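Local coordinates for Nitrate/nitrite binding protein NrtA (Synechocystis sp., PDB 2G29) that binds nitrate as the periplasmic substrate-binding protein of an ABC transporter that takes up nitrate and probably nitrite as well, at residues N28-V32 against Q251-A255; Y116-R120 against Y329-D335; D365-E369 against D379-S383. One frame throughout, in Å; residues are numbered along the deposited sequence.

Contact 1. Residues N28-V32 against Q251-A255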
# COMPACT_ATOMS: atom_id res chain seq x y z
N ASN A 28 -24.54 -13.56 -12.32
CA ASN A 28 -25.23 -14.74 -11.71
C ASN A 28 -24.39 -15.29 -10.54
O ASN A 28 -23.57 -14.58 -9.94
CB ASN A 28 -25.47 -15.84 -12.78
CG ASN A 28 -26.93 -15.91 -13.28
OD1 ASN A 28 -27.85 -16.24 -12.52
ND2 ASN A 28 -27.14 -15.61 -14.57
N ALA A 29 -24.59 -16.57 -10.25
CA ALA A 29 -23.90 -17.22 -9.14
C ALA A 29 -22.43 -17.47 -9.39
O ALA A 29 -22.02 -17.80 -10.51
CB ALA A 29 -24.60 -18.55 -8.80
N PRO A 30 -21.61 -17.30 -8.35
CA PRO A 30 -20.18 -17.54 -8.54
C PRO A 30 -19.92 -18.96 -9.01
O PRO A 30 -20.62 -19.90 -8.60
CB PRO A 30 -19.59 -17.27 -7.16
CG PRO A 30 -20.71 -17.51 -6.22
CD PRO A 30 -21.90 -16.89 -6.96
N GLU A 31 -18.91 -19.12 -9.87
CA GLU A 31 -18.52 -20.42 -10.41
C GLU A 31 -17.88 -21.28 -9.31
O GLU A 31 -17.94 -22.52 -9.34
CB GLU A 31 -17.52 -20.24 -11.57
CG GLU A 31 -18.02 -19.40 -12.76
CD GLU A 31 -17.80 -17.89 -12.54
OE1 GLU A 31 -17.40 -17.49 -11.42
OE2 GLU A 31 -18.04 -17.11 -13.50
N VAL A 32 -17.27 -20.61 -8.33
CA VAL A 32 -16.64 -21.28 -7.20
C VAL A 32 -17.02 -20.49 -5.97
O VAL A 32 -17.30 -19.30 -6.06
CB VAL A 32 -15.11 -21.30 -7.33
CG1 VAL A 32 -14.49 -21.87 -6.07
CG2 VAL A 32 -14.69 -22.13 -8.54
N GLN A 251 -11.35 -17.08 -15.65
CA GLN A 251 -12.09 -18.35 -15.56
C GLN A 251 -13.34 -18.26 -14.71
O GLN A 251 -14.34 -18.94 -15.00
CB GLN A 251 -11.20 -19.43 -14.97
CG GLN A 251 -10.31 -20.09 -15.98
CD GLN A 251 -9.35 -21.07 -15.34
OE1 GLN A 251 -9.75 -21.92 -14.54
NE2 GLN A 251 -8.07 -20.96 -15.69
N ASN A 252 -13.28 -17.42 -13.69
CA ASN A 252 -14.36 -17.24 -12.72
C ASN A 252 -14.85 -15.79 -12.64
O ASN A 252 -14.79 -15.16 -11.57
CB ASN A 252 -13.87 -17.68 -11.34
CG ASN A 252 -13.32 -19.09 -11.35
OD1 ASN A 252 -14.06 -20.05 -11.58
ND2 ASN A 252 -12.03 -19.22 -11.12
N PRO A 253 -15.37 -15.23 -13.75
CA PRO A 253 -15.83 -13.84 -13.73
C PRO A 253 -16.95 -13.51 -12.76
O PRO A 253 -16.99 -12.42 -12.19
CB PRO A 253 -16.16 -13.55 -15.19
CG PRO A 253 -16.56 -14.91 -15.73
CD PRO A 253 -15.62 -15.88 -15.06
N LYS A 254 -17.86 -14.45 -12.54
CA LYS A 254 -18.94 -14.19 -11.62
C LYS A 254 -18.45 -14.18 -10.17
O LYS A 254 -18.89 -13.37 -9.36
CB LYS A 254 -20.06 -15.21 -11.82
CG LYS A 254 -20.72 -15.15 -13.20
CD LYS A 254 -21.51 -16.41 -13.49
CE LYS A 254 -22.04 -16.43 -14.92
NZ LYS A 254 -22.61 -17.78 -15.26
N ALA A 255 -17.53 -15.09 -9.84
CA ALA A 255 -16.97 -15.14 -8.48
C ALA A 255 -16.10 -13.90 -8.27
O ALA A 255 -16.09 -13.33 -7.18
CB ALA A 255 -16.13 -16.41 -8.28
O HOH W 1 -21.60 -12.71 -9.84
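Glu-31 reaches the first turn of helix 253-271 because its CG lies beside its own backbone N (chi1 -59°) and the chain then bends at chi2 (85°), which lowers the carboxylate onto the amides of Lys-254 and Ala-255. The motif is a helix N-terminus held by a carboxylate from a distant segment: a loop leading to strand 36-39 meets the helix of an alpha/beta solute-binding protein. OE2 accepts from Lys-254 N at 2.8 Å through its syn lone pair, and the bond is fairly straight (163°). OE1 is met by Ala-255 N at 2.9 Å, also on the syn side. The pair fixes the rotation of the carboxylate, whose negative charge probably suits the positive end of the helix dipole. Asn-252, at the N-cap position, makes no capping bond, and its OD1 instead lies 3.5 Å from Glu-31 CB. Pro-30 CB packs at 3.7 Å against Ala-255 CB, and Met-62 touches both residues. Farther out, the extended Lys-254 side chain passes Ala-29 O, its CD 3.3 Å from that oxygen. A single water joins the backbones here, donating to Asn-28 O at 2.7 Å and to Lys-254 O at 2.8 Å.

Contact 2. Residues Y116-R120 against Y329-D335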
# COMPACT_ATOMS: atom_id res chain seq x y z
N TYR A 116 -4.52 -8.80 -12.34
CA TYR A 116 -5.39 -7.64 -12.51
C TYR A 116 -5.50 -6.90 -11.18
O TYR A 116 -5.34 -7.49 -10.12
CB TYR A 116 -6.82 -8.05 -12.84
CG TYR A 116 -7.07 -8.70 -14.15
CD1 TYR A 116 -6.53 -8.19 -15.32
CD2 TYR A 116 -7.86 -9.84 -14.22
CE1 TYR A 116 -6.78 -8.81 -16.56
CE2 TYR A 116 -8.13 -10.44 -15.43
CZ TYR A 116 -7.58 -9.93 -16.59
OH TYR A 116 -7.78 -10.52 -17.82
N ILE A 117 -5.77 -5.60 -11.26
CA ILE A 117 -6.08 -4.83 -10.06
C ILE A 117 -7.59 -4.57 -10.19
O ILE A 117 -8.07 -3.96 -11.16
CB ILE A 117 -5.28 -3.53 -9.98
CG1 ILE A 117 -3.84 -3.85 -9.61
CG2 ILE A 117 -5.95 -2.57 -8.96
CD1 ILE A 117 -2.96 -2.57 -9.60
N LEU A 118 -8.32 -5.06 -9.19
CA LEU A 118 -9.79 -4.92 -9.17
C LEU A 118 -10.27 -3.70 -8.39
O LEU A 118 -11.35 -3.19 -8.66
CB LEU A 118 -10.44 -6.16 -8.56
CG LEU A 118 -10.05 -7.47 -9.25
CD1 LEU A 118 -10.78 -8.62 -8.53
CD2 LEU A 118 -10.38 -7.44 -10.72
N ALA A 119 -9.46 -3.24 -7.44
CA ALA A 119 -9.80 -2.08 -6.64
C ALA A 119 -8.56 -1.57 -5.95
O ALA A 119 -7.54 -2.29 -5.84
CB ALA A 119 -10.83 -2.48 -5.58
N ARG A 120 -8.64 -0.35 -5.45
CA ARG A 120 -7.56 0.19 -4.62
C ARG A 120 -8.12 -0.09 -3.22
O ARG A 120 -9.27 0.28 -2.92
CB ARG A 120 -7.38 1.72 -4.80
CG ARG A 120 -6.10 2.28 -4.19
CD ARG A 120 -4.90 1.89 -5.06
NE ARG A 120 -5.05 2.52 -6.37
CZ ARG A 120 -4.56 2.06 -7.54
NH1 ARG A 120 -3.83 0.94 -7.59
NH2 ARG A 120 -4.88 2.67 -8.68
N TYR A 329 -11.72 3.46 -5.85
CA TYR A 329 -11.63 3.43 -7.32
C TYR A 329 -10.17 3.39 -7.74
O TYR A 329 -9.40 4.27 -7.39
CB TYR A 329 -12.33 4.65 -7.91
CG TYR A 329 -12.28 4.65 -9.42
CD1 TYR A 329 -13.07 3.79 -10.17
CD2 TYR A 329 -11.40 5.50 -10.10
CE1 TYR A 329 -12.99 3.76 -11.56
CE2 TYR A 329 -11.31 5.49 -11.48
CZ TYR A 329 -12.10 4.62 -12.21
OH TYR A 329 -12.00 4.65 -13.58
N PRO A 330 -9.77 2.36 -8.49
CA PRO A 330 -8.36 2.22 -8.92
C PRO A 330 -8.03 3.06 -10.13
O PRO A 330 -8.11 2.62 -11.26
CB PRO A 330 -8.23 0.72 -9.17
CG PRO A 330 -9.59 0.36 -9.75
CD PRO A 330 -10.59 1.22 -8.95
N TYR A 331 -7.68 4.31 -9.87
CA TYR A 331 -7.33 5.21 -10.96
C TYR A 331 -6.14 4.70 -11.77
O TYR A 331 -5.07 4.36 -11.21
CB TYR A 331 -6.98 6.61 -10.42
CG TYR A 331 -8.15 7.42 -9.90
CD1 TYR A 331 -8.43 7.47 -8.54
CD2 TYR A 331 -8.97 8.15 -10.77
CE1 TYR A 331 -9.48 8.23 -8.04
CE2 TYR A 331 -10.02 8.91 -10.28
CZ TYR A 331 -10.27 8.94 -8.93
OH TYR A 331 -11.29 9.74 -8.41
N LYS A 332 -6.32 4.65 -13.08
CA LYS A 332 -5.22 4.25 -13.97
C LYS A 332 -4.07 5.28 -13.89
O LYS A 332 -2.91 4.89 -14.03
CB LYS A 332 -5.72 4.13 -15.41
CG LYS A 332 -6.57 2.89 -15.69
CD LYS A 332 -7.05 2.86 -17.11
CE LYS A 332 -7.65 1.52 -17.43
NZ LYS A 332 -8.06 1.45 -18.89
N SER A 333 -4.37 6.56 -13.66
CA SER A 333 -3.31 7.57 -13.59
C SER A 333 -2.39 7.27 -12.41
O SER A 333 -1.17 7.52 -12.47
CB SER A 333 -3.90 8.98 -13.47
OG SER A 333 -4.71 9.08 -12.31
N HIS A 334 -2.95 6.70 -11.34
CA HIS A 334 -2.14 6.33 -10.17
C HIS A 334 -1.22 5.15 -10.51
O HIS A 334 -0.04 5.18 -10.20
CB HIS A 334 -3.03 5.96 -9.00
CG HIS A 334 -3.75 7.13 -8.37
ND1 HIS A 334 -3.47 8.45 -8.63
CD2 HIS A 334 -4.72 7.11 -7.44
CE1 HIS A 334 -4.25 9.21 -7.87
NE2 HIS A 334 -5.02 8.43 -7.15
N ASP A 335 -1.75 4.13 -11.15
CA ASP A 335 -0.90 3.01 -11.57
C ASP A 335 0.23 3.55 -12.48
O ASP A 335 1.40 3.10 -12.35
CB ASP A 335 -1.74 1.96 -12.34
CG ASP A 335 -2.71 1.19 -11.45
OD1 ASP A 335 -2.83 1.53 -10.26
OD2 ASP A 335 -3.34 0.25 -11.98
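Arg-120 and Asp-335 form a buried salt bridge that ties strand 115-120, an outermost strand of one of the two mixed sheets of this two-domain periplasmic-binding-protein fold, to the first turn of helix 332-344. Arg-120 CG is anti to the backbone N and the chain then bends at chi2 and chi3, folding the guanidinium over Pro-330. It is end-on, both terminal nitrogens converging on one oxygen: NH1 donates to the syn lone pair of Asp-335 OD1 at 2.9 Å, and NH2 lies 2.8 Å from the same OD1, arriving from above the carboxylate plane. The guanidinium and carboxylate planes stand 74° apart, and neither bond is straight (135° and 139°). OD1 is thus satisfied twice, while OD2 is hydrogen-bonded to Tyr-100 OH and Asn-362 ND2. NH1 has a further hydrogen-bond partner outside these two segments. Arg-120 NH2 comes within 3.0 Å of Tyr-331 O, but at an angle too poor for a hydrogen bond; that carbonyl takes weak bonds from His-334 N and Asp-335 N. Pro-330, the centre of an inverse gamma turn, sets its CB over one guanidinium face, offset toward the rim, and 4.0 Å from Ile-117 CG2. Its own carbonyl accepts from Asn-362 ND2, and Arg-120 O accepts from Gln-267 NE2. A leucine in place of Arg-120 would probably leave Asp-335 OD1 without its charged mate and remove the polar tie between strand and helix. The Arg-120 side chain is about 6 Å from that of the nitrate-binding Lys-240. Ile-117 CD1 meets Asp-335 OD2 at 3.7 Å.

Contact 3. Residues D365-E369 against D379-S383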
# COMPACT_ATOMS: atom_id res chain seq x y z
N ASP A 365 -12.82 -1.12 -14.98
CA ASP A 365 -14.09 -1.46 -15.64
C ASP A 365 -14.86 -2.45 -14.76
O ASP A 365 -16.08 -2.32 -14.61
CB ASP A 365 -13.88 -2.05 -17.05
CG ASP A 365 -13.01 -3.31 -17.06
OD1 ASP A 365 -11.93 -3.33 -16.42
OD2 ASP A 365 -13.42 -4.28 -17.73
N LEU A 366 -14.19 -3.44 -14.18
CA LEU A 366 -14.83 -4.39 -13.26
C LEU A 366 -15.28 -3.65 -12.00
O LEU A 366 -16.34 -3.96 -11.42
CB LEU A 366 -13.87 -5.54 -12.91
CG LEU A 366 -13.48 -6.42 -14.10
CD1 LEU A 366 -12.64 -7.59 -13.66
CD2 LEU A 366 -14.80 -6.97 -14.72
N TRP A 367 -14.51 -2.65 -11.55
CA TRP A 367 -14.89 -1.90 -10.37
C TRP A 367 -16.19 -1.16 -10.64
O TRP A 367 -17.12 -1.21 -9.82
CB TRP A 367 -13.75 -0.94 -9.95
CG TRP A 367 -13.97 -0.26 -8.61
CD1 TRP A 367 -13.41 -0.61 -7.42
CD2 TRP A 367 -14.80 0.89 -8.33
NE1 TRP A 367 -13.83 0.22 -6.41
CE2 TRP A 367 -14.67 1.17 -6.95
CE3 TRP A 367 -15.63 1.72 -9.12
CZ2 TRP A 367 -15.34 2.23 -6.32
CZ3 TRP A 367 -16.30 2.78 -8.50
CH2 TRP A 367 -16.14 3.03 -7.11
N ARG A 368 -16.28 -0.47 -11.78
CA ARG A 368 -17.52 0.25 -12.10
C ARG A 368 -18.71 -0.69 -12.23
O ARG A 368 -19.82 -0.33 -11.82
CB ARG A 368 -17.36 1.08 -13.39
CG ARG A 368 -16.54 2.35 -13.19
CD ARG A 368 -16.51 3.19 -14.50
NE ARG A 368 -15.60 2.63 -15.49
CZ ARG A 368 -15.95 2.22 -16.70
NH1 ARG A 368 -17.23 2.29 -17.09
NH2 ARG A 368 -15.04 1.69 -17.51
N GLU A 369 -18.50 -1.88 -12.80
CA GLU A 369 -19.63 -2.82 -12.92
C GLU A 369 -20.11 -3.25 -11.55
O GLU A 369 -21.32 -3.32 -11.30
CB GLU A 369 -19.23 -4.02 -13.77
CG GLU A 369 -19.15 -3.62 -15.25
CD GLU A 369 -18.30 -4.53 -16.10
OE1 GLU A 369 -18.06 -5.69 -15.70
OE2 GLU A 369 -17.88 -4.08 -17.20
N ASP A 379 -22.28 9.99 -7.83
CA ASP A 379 -21.21 10.95 -7.60
C ASP A 379 -19.99 10.32 -6.94
O ASP A 379 -18.95 10.98 -6.80
CB ASP A 379 -21.74 12.13 -6.79
CG ASP A 379 -21.91 11.80 -5.33
OD1 ASP A 379 -22.31 10.65 -4.99
OD2 ASP A 379 -21.67 12.70 -4.51
N GLN A 380 -20.13 9.07 -6.53
CA GLN A 380 -19.04 8.34 -5.89
C GLN A 380 -18.33 7.42 -6.89
O GLN A 380 -17.41 6.70 -6.53
CB GLN A 380 -19.56 7.52 -4.71
CG GLN A 380 -19.86 8.36 -3.47
CD GLN A 380 -20.49 7.56 -2.35
OE1 GLN A 380 -20.18 6.38 -2.16
NE2 GLN A 380 -21.37 8.20 -1.59
N ILE A 381 -18.79 7.44 -8.14
CA ILE A 381 -18.19 6.65 -9.21
C ILE A 381 -17.51 7.63 -10.18
O ILE A 381 -18.18 8.33 -10.94
CB ILE A 381 -19.24 5.82 -9.98
CG1 ILE A 381 -19.84 4.77 -9.04
CG2 ILE A 381 -18.59 5.16 -11.21
CD1 ILE A 381 -20.96 3.96 -9.65
N PRO A 382 -16.17 7.69 -10.17
CA PRO A 382 -15.43 8.60 -11.05
C PRO A 382 -15.79 8.46 -12.53
O PRO A 382 -15.96 7.34 -13.03
CB PRO A 382 -13.97 8.24 -10.79
CG PRO A 382 -14.00 7.77 -9.34
CD PRO A 382 -15.24 6.92 -9.31
N SER A 383 -15.86 9.61 -13.20
CA SER A 383 -16.19 9.71 -14.63
C SER A 383 -14.98 9.47 -15.52
O SER A 383 -15.12 9.32 -16.73
CB SER A 383 -16.75 11.10 -14.96
OG SER A 383 -18.08 11.22 -14.47
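Trp-367 and Arg-368, neighbours on helix 364-373, receive Ile-381 of the loop that follows that helix, a contact that packs the loop back on the helix at the surface of the two-domain binding protein. Trp-367 comes first. Its CG is anti to the backbone N (chi1 -171°), which carries the six-membered part of the indole out to the loop. There CZ3 lies 4.1 Å from Ile-381 CG1 and 4.3 Å from Pro-382 CD, both reached obliquely. The neighbouring CH2 has Gln-380 O at the ring edge, 3.9 Å away and near its plane. The indole is also anchored at its other end, where NE1 is hydrogen-bonded to Ser-328 OG, and the ring of Tyr-329 meets it edge-to-face, which probably restricts its rotation. Next in sequence, Arg-368 offers aliphatic carbon rather than charge: the side chains of Arg-368 and Ile-381 cross at about a right angle. The guanidinium is directed elsewhere, its NE in a salt bridge with Glu-364 OE1. Ile-381 therefore divides its branches between the two helix residues, CG1 going to the tryptophan and CG2 to the arginine, where it lies 4.0 Å from Arg-368 CG.

Contact 2 is the core contact, all of its touching residues being buried and its centre about 12 Å from that of the chain; contacts 1 and 3 lie at the surface, about 27 and 21 Å out. Contacts 1 and 2 each bring a charged group to the start of a helix, but with different partners: backbone amides in contact 1, a side-chain ion pair in contact 2. Contact 3 is mainly apolar packing. It adjoins contact 2: Leu-118 O lies 3.5 Å from Trp-367 CD1, and Pro-382 packs on Tyr-329 and Tyr-331, so strand 115-120, residues 329-331 and helix 364-373 with its following loop pack as one cluster. Contact 1 touches neither.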